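Local atomic coordinates of putative isocitrate dehydrogenase, NAD-dependent (Methylococcus capsulatus, PDB entry 6LKY), a protein that probably catalyses the NAD-dependent oxidative decarboxylation of isocitrate to 2-oxoglutarate with the help of a magnesium ion. Residues P49-D52 against A53-D56; V80-T83 against L84-A87. The protein carries 1 engineered substitution. All coordinates share one frame; numbering follows the deposited sequence.

Contact 1 (P49-D52 against A53-D56)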
loop_
_atom_site.group_PDB
_atom_site.type_symbol
_atom_site.label_atom_id
_atom_site.label_comp_id
_atom_site.label_asym_id
_atom_site.label_seq_id
_atom_site.Cartn_x
_atom_site.Cartn_y
_atom_site.Cartn_z
ATOM N N PRO A 49 0.843 15.521 25.413
ATOM C CA PRO A 49 -0.067 15.129 24.316
ATOM C C PRO A 49 -1.282 14.320 24.770
ATOM O O PRO A 49 -2.261 14.234 24.025
ATOM C CB PRO A 49 0.838 14.320 23.371
ATOM C CG PRO A 49 1.937 13.782 24.257
ATOM C CD PRO A 49 2.143 14.822 25.347
ATOM N N LEU A 50 -1.274 13.742 25.968
ATOM C CA LEU A 50 -2.409 12.954 26.448
ATOM C C LEU A 50 -2.567 13.207 27.936
ATOM O O LEU A 50 -2.027 12.464 28.764
ATOM C CB LEU A 50 -2.212 11.463 26.172
ATOM C CG LEU A 50 -3.397 10.592 25.736
ATOM C CD1 LEU A 50 -3.169 9.138 26.114
ATOM C CD2 LEU A 50 -4.705 11.073 26.283
ATOM N N PRO A 51 -3.279 14.269 28.316
ATOM C CA PRO A 51 -3.547 14.491 29.743
ATOM C C PRO A 51 -4.230 13.273 30.341
ATOM O O PRO A 51 -5.044 12.615 29.686
ATOM C CB PRO A 51 -4.465 15.721 29.759
ATOM C CG PRO A 51 -4.276 16.381 28.431
ATOM C CD PRO A 51 -3.881 15.302 27.457
ATOM N N ASP A 52 -3.861 12.963 31.589
ATOM C CA ASP A 52 -4.486 11.856 32.312
ATOM C C ASP A 52 -5.998 11.988 32.337
ATOM O O ASP A 52 -6.715 10.987 32.233
ATOM C CB ASP A 52 -3.950 11.788 33.746
ATOM C CG ASP A 52 -2.611 11.080 33.841
ATOM O OD1 ASP A 52 -2.330 10.197 32.992
ATOM O OD2 ASP A 52 -1.839 11.418 34.765
ATOM N N ALA A 53 -6.502 13.217 32.488
ATOM C CA ALA A 53 -7.946 13.424 32.571
ATOM C C ALA A 53 -8.662 12.960 31.304
ATOM O O ALA A 53 -9.789 12.461 31.382
ATOM C CB ALA A 53 -8.244 14.897 32.853
ATOM N N THR A 54 -8.023 13.097 30.134
ATOM C CA THR A 54 -8.620 12.616 28.885
ATOM C C THR A 54 -8.812 11.103 28.914
ATOM O O THR A 54 -9.892 10.581 28.588
ATOM C CB THR A 54 -7.735 13.030 27.708
ATOM O OG1 THR A 54 -7.633 14.457 27.691
ATOM C CG2 THR A 54 -8.317 12.547 26.367
ATOM N N LEU A 55 -7.765 10.380 29.316
ATOM C CA LEU A 55 -7.854 8.927 29.421
ATOM C C LEU A 55 -8.873 8.511 30.479
ATOM O O LEU A 55 -9.687 7.607 30.253
ATOM C CB LEU A 55 -6.476 8.352 29.751
ATOM C CG LEU A 55 -5.832 7.392 28.760
ATOM C CD1 LEU A 55 -4.553 6.840 29.370
ATOM C CD2 LEU A 55 -6.798 6.271 28.389
ATOM N N ASP A 56 -8.834 9.162 31.650
ATOM C CA ASP A 56 -9.815 8.881 32.697
ATOM C C ASP A 56 -11.234 9.078 32.183
ATOM O O ASP A 56 -12.121 8.257 32.448
ATOM C CB ASP A 56 -9.561 9.781 33.913
ATOM C CG ASP A 56 -8.211 9.530 34.561
ATOM O OD1 ASP A 56 -7.605 8.474 34.284
ATOM O OD2 ASP A 56 -7.751 10.390 35.349
#
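L50 reaches from the loop over the first turn of helix 52-61 and divides its two methyls between two residues. CD2 lies 3.9 Å from CB of T54 and equally near its CG2, the two side chains meeting at a slant, while CD1 comes within 4.1 Å of L55 CG, where the two leucines cross at about a right angle. The ring of P51 packs against the same threonine, its CD atom 3.9 Å from T54 OG1. With OG1 beside its own backbone N (chi1 -60°), the hydroxyl bonds the carbonyl O of S37 while CG2, anti to that N, meets L50. This is the packed side, and helix 80-87 adds V80, T83 and L84 around L50. The sequence illustrates how a loop becomes a helix: P51 occupies the N-cap position, and its carbonyl O receives T54 N at 3.1 Å in a weak, bent bond (N-H...O 129°). The first strong i to i+4 bond follows, from D56 N to D52 O, 2.9 Å and almost straight at 174°. The solvent side of this turn is made by D52, A53 and D56, all exposed. There the carboxylates of D52 and D56 stay apart, OD1 to OD1 5.7 Å, and D52, directly after the N-cap, would probably have its charge eased by the helix dipole.

Contact 2 (V80-T83 against L84-A87). With NAD (nicotinamide-adenine-dinucleotide), chain C; CIT (citric acid), chain E.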
loop_
_atom_site.group_PDB
_atom_site.type_symbol
_atom_site.label_atom_id
_atom_site.label_comp_id
_atom_site.label_asym_id
_atom_site.label_seq_id
_atom_site.Cartn_x
_atom_site.Cartn_y
_atom_site.Cartn_z
ATOM N N VAL A 80 -0.704 9.712 19.636
ATOM C CA VAL A 80 -1.770 9.611 20.624
ATOM C C VAL A 80 -2.891 8.705 20.118
ATOM O O VAL A 80 -3.565 8.036 20.912
ATOM C CB VAL A 80 -2.282 11.022 20.984
ATOM C CG1 VAL A 80 -3.392 10.941 22.039
ATOM C CG2 VAL A 80 -1.118 11.890 21.476
ATOM N N ASN A 81 -3.112 8.653 18.806
ATOM C CA ASN A 81 -4.113 7.729 18.274
ATOM C C ASN A 81 -3.778 6.300 18.660
ATOM O O ASN A 81 -4.632 5.545 19.161
ATOM C CB ASN A 81 -4.198 7.878 16.756
ATOM C CG ASN A 81 -4.499 9.310 16.339
ATOM O OD1 ASN A 81 -5.534 9.862 16.719
ATOM N ND2 ASN A 81 -3.578 9.933 15.598
ATOM N N VAL A 82 -2.505 5.938 18.489
ATOM C CA VAL A 82 -2.063 4.585 18.777
ATOM C C VAL A 82 -2.085 4.327 20.272
ATOM O O VAL A 82 -2.509 3.249 20.724
ATOM C CB VAL A 82 -0.671 4.361 18.166
ATOM C CG1 VAL A 82 -0.057 3.065 18.696
ATOM C CG2 VAL A 82 -0.785 4.373 16.633
ATOM N N THR A 83 -1.605 5.300 21.061
ATOM C CA THR A 83 -1.632 5.168 22.516
ATOM C C THR A 83 -3.054 4.948 23.020
ATOM O O THR A 83 -3.285 4.092 23.877
ATOM C CB THR A 83 -1.019 6.393 23.180
ATOM O OG1 THR A 83 0.372 6.472 22.852
ATOM C CG2 THR A 83 -1.164 6.308 24.688
ATOM N N LEU A 84 -4.017 5.721 22.509
ATOM C CA LEU A 84 -5.415 5.526 22.896
ATOM C C LEU A 84 -5.890 4.118 22.542
ATOM O O LEU A 84 -6.447 3.411 23.391
ATOM C CB LEU A 84 -6.295 6.581 22.214
ATOM C CG LEU A 84 -6.879 7.790 22.965
ATOM C CD1 LEU A 84 -6.386 7.937 24.395
ATOM C CD2 LEU A 84 -6.617 9.052 22.186
ATOM N N ARG A 85 -5.667 3.691 21.286
ATOM C CA ARG A 85 -6.095 2.357 20.860
ATOM C C ARG A 85 -5.536 1.276 21.776
ATOM O O ARG A 85 -6.244 0.335 22.150
ATOM C CB ARG A 85 -5.654 2.083 19.417
ATOM C CG ARG A 85 -6.321 2.935 18.375
ATOM C CD ARG A 85 -5.513 3.004 17.095
ATOM N NE ARG A 85 -6.209 3.835 16.108
ATOM C CZ ARG A 85 -5.647 4.345 15.018
ATOM N NH1 ARG A 85 -4.366 4.111 14.758
ATOM N NH2 ARG A 85 -6.368 5.093 14.193
ATOM N N GLN A 86 -4.266 1.399 22.153
ATOM C CA GLN A 86 -3.625 0.365 22.964
ATOM C C GLN A 86 -4.018 0.446 24.436
ATOM O O GLN A 86 -4.256 -0.589 25.068
ATOM C CB GLN A 86 -2.111 0.454 22.813
ATOM C CG GLN A 86 -1.664 0.105 21.400
ATOM C CD GLN A 86 -0.177 0.325 21.178
ATOM O OE1 GLN A 86 0.479 1.031 21.936
ATOM N NE2 GLN A 86 0.351 -0.265 20.119
ATOM N N ALA A 87 -4.083 1.659 24.996
ATOM C CA ALA A 87 -4.455 1.839 26.399
ATOM C C ALA A 87 -5.890 1.389 26.663
ATOM O O ALA A 87 -6.197 0.893 27.754
ATOM C CB ALA A 87 -4.275 3.304 26.806
HETATM P PA NAD C . -3.746 13.954 6.017
HETATM O O1A NAD C . -3.797 14.939 7.160
HETATM O O2A NAD C . -4.885 12.983 6.095
HETATM O O5B NAD C . -3.716 14.757 4.633
HETATM C C5B NAD C . -3.574 14.021 3.421
HETATM C C4B NAD C . -4.223 14.802 2.296
HETATM O O4B NAD C . -5.648 14.633 2.433
HETATM C C3B NAD C . -3.894 16.283 2.433
HETATM O O3B NAD C . -3.641 16.861 1.161
HETATM C C2B NAD C . -5.157 16.864 3.049
HETATM O O2B NAD C . -5.396 18.240 2.715
HETATM C C1B NAD C . -6.252 15.918 2.576
HETATM N N9A NAD C . -7.249 15.977 3.635
HETATM C C8A NAD C . -7.363 14.863 4.594
HETATM N N7A NAD C . -8.603 15.287 5.271
HETATM C C5A NAD C . -9.512 15.541 4.159
HETATM C C6A NAD C . -10.552 16.586 4.523
HETATM N N6A NAD C . -11.530 15.982 5.442
HETATM N N1A NAD C . -11.228 16.985 3.279
HETATM C C2A NAD C . -10.345 17.633 2.289
HETATM N N3A NAD C . -8.933 17.514 2.662
HETATM C C4A NAD C . -8.614 16.163 3.117
HETATM O O3 NAD C . -2.406 13.073 6.077
HETATM P PN NAD C . -0.926 13.618 6.327
HETATM O O1N NAD C . -0.675 14.980 5.765
HETATM O O2N NAD C . -0.006 12.567 5.727
HETATM O O5D NAD C . -0.728 13.675 7.922
HETATM C C5D NAD C . -1.031 14.876 8.650
HETATM C C4D NAD C . -1.058 14.568 10.142
HETATM O O4D NAD C . -2.237 13.828 10.504
HETATM C C3D NAD C . 0.154 13.732 10.557
HETATM O O3D NAD C . 0.701 14.321 11.734
HETATM C C2D NAD C . -0.448 12.375 10.869
HETATM O O2D NAD C . 0.236 11.657 11.894
HETATM C C1D NAD C . -1.854 12.721 11.339
HETATM N N1N NAD C . -2.697 11.502 11.253
HETATM C C2N NAD C . -3.926 11.579 12.029
HETATM C C3N NAD C . -4.527 10.193 11.995
HETATM C C7N NAD C . -5.560 9.945 13.099
HETATM O O7N NAD C . -6.641 9.138 12.650
HETATM N N7N NAD C . -6.003 11.197 13.708
HETATM C C4N NAD C . -4.979 9.755 10.610
HETATM C C5N NAD C . -3.923 10.015 9.554
HETATM C C6N NAD C . -2.867 11.086 9.843
HETATM C C1 CIT E . -4.489 6.430 11.452
HETATM O O1 CIT E . -5.622 6.219 11.924
HETATM O O2 CIT E . -4.265 6.096 10.264
HETATM C C2 CIT E . -3.420 7.064 12.319
HETATM C C3 CIT E . -2.018 6.672 11.878
HETATM O O7 CIT E . -1.718 7.320 10.628
HETATM C C4 CIT E . -0.966 7.036 12.908
HETATM C C5 CIT E . -1.034 8.485 13.298
HETATM O O3 CIT E . -1.198 8.782 14.495
HETATM O O4 CIT E . -0.907 9.386 12.438
HETATM C C6 CIT E . -1.920 5.179 11.683
HETATM O O5 CIT E . -2.718 4.439 12.305
HETATM O O6 CIT E . -1.049 4.699 10.912
#
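R85 and N81, one helical turn apart, grip the same bound citrate, a molecule probably brought in with the crystallisation liquor. R85 uses two nitrogens: NH2 donates to citrate O1 at 2.6 Å and NH1 to O5 at 3.0 Å, so two different carboxylates are held by one guanidinium. NH2 also forms a salt bridge with E260. N81 adds a nearly straight bond from ND2 to citrate O3 (2.9 Å, 168°), while its OD1 accepts from K66 NZ; the same amide lies against the nicotinamide carboxamide of NAD, ND2 being 3.2 Å from C7N. An extended chain from CG to NE carries the R85 guanidinium back along the helix, where CB of N81 sits over the centre of one face, 4.2 Å above its plane. The backbone of helix 80-87 keeps its regular i to i+4 bonds, among them R85 N to N81 O at 3.0 Å. Packing takes over on the other flanks. V80 and L84 lie side by side, CG1 to CD2 3.7 Å, and V82 runs alongside Q86, with CG1 3.6 Å from the amide NE2. That amide is held by the carbonyl of Y123, and V82 also packs on I177 of the second subunit. With R95 and R116 of the same chain and K174 of the second subunit also bonded to citrate, this is a basic pocket suited to a tricarboxylate beside the nicotinamide, consistent with citrate standing in for isocitrate in this dehydrogenase family.

Contact 1 lies at the surface and contact 2 is buried, yet they meet directly, their centres about 11 Å apart. Each belongs to a different helix: residues 49-56 take in the end of the loop before helix 52-61 and its first turns, residues 80-87 the whole of helix 80-87. L50 makes most of the join, with its CG 3.7 Å from V80 CG1 and its CD1 3.8 Å from L84 CD1, and P49 also rests on V80. The V80 and L84 flank of contact 2 thus meets the loop, while R85 holds citrate and N81 meets both citrate and NAD. Acidic side chains mark the exposed turn of contact 1, whereas contact 2 gathers an amide and a guanidinium around bound anionic groups.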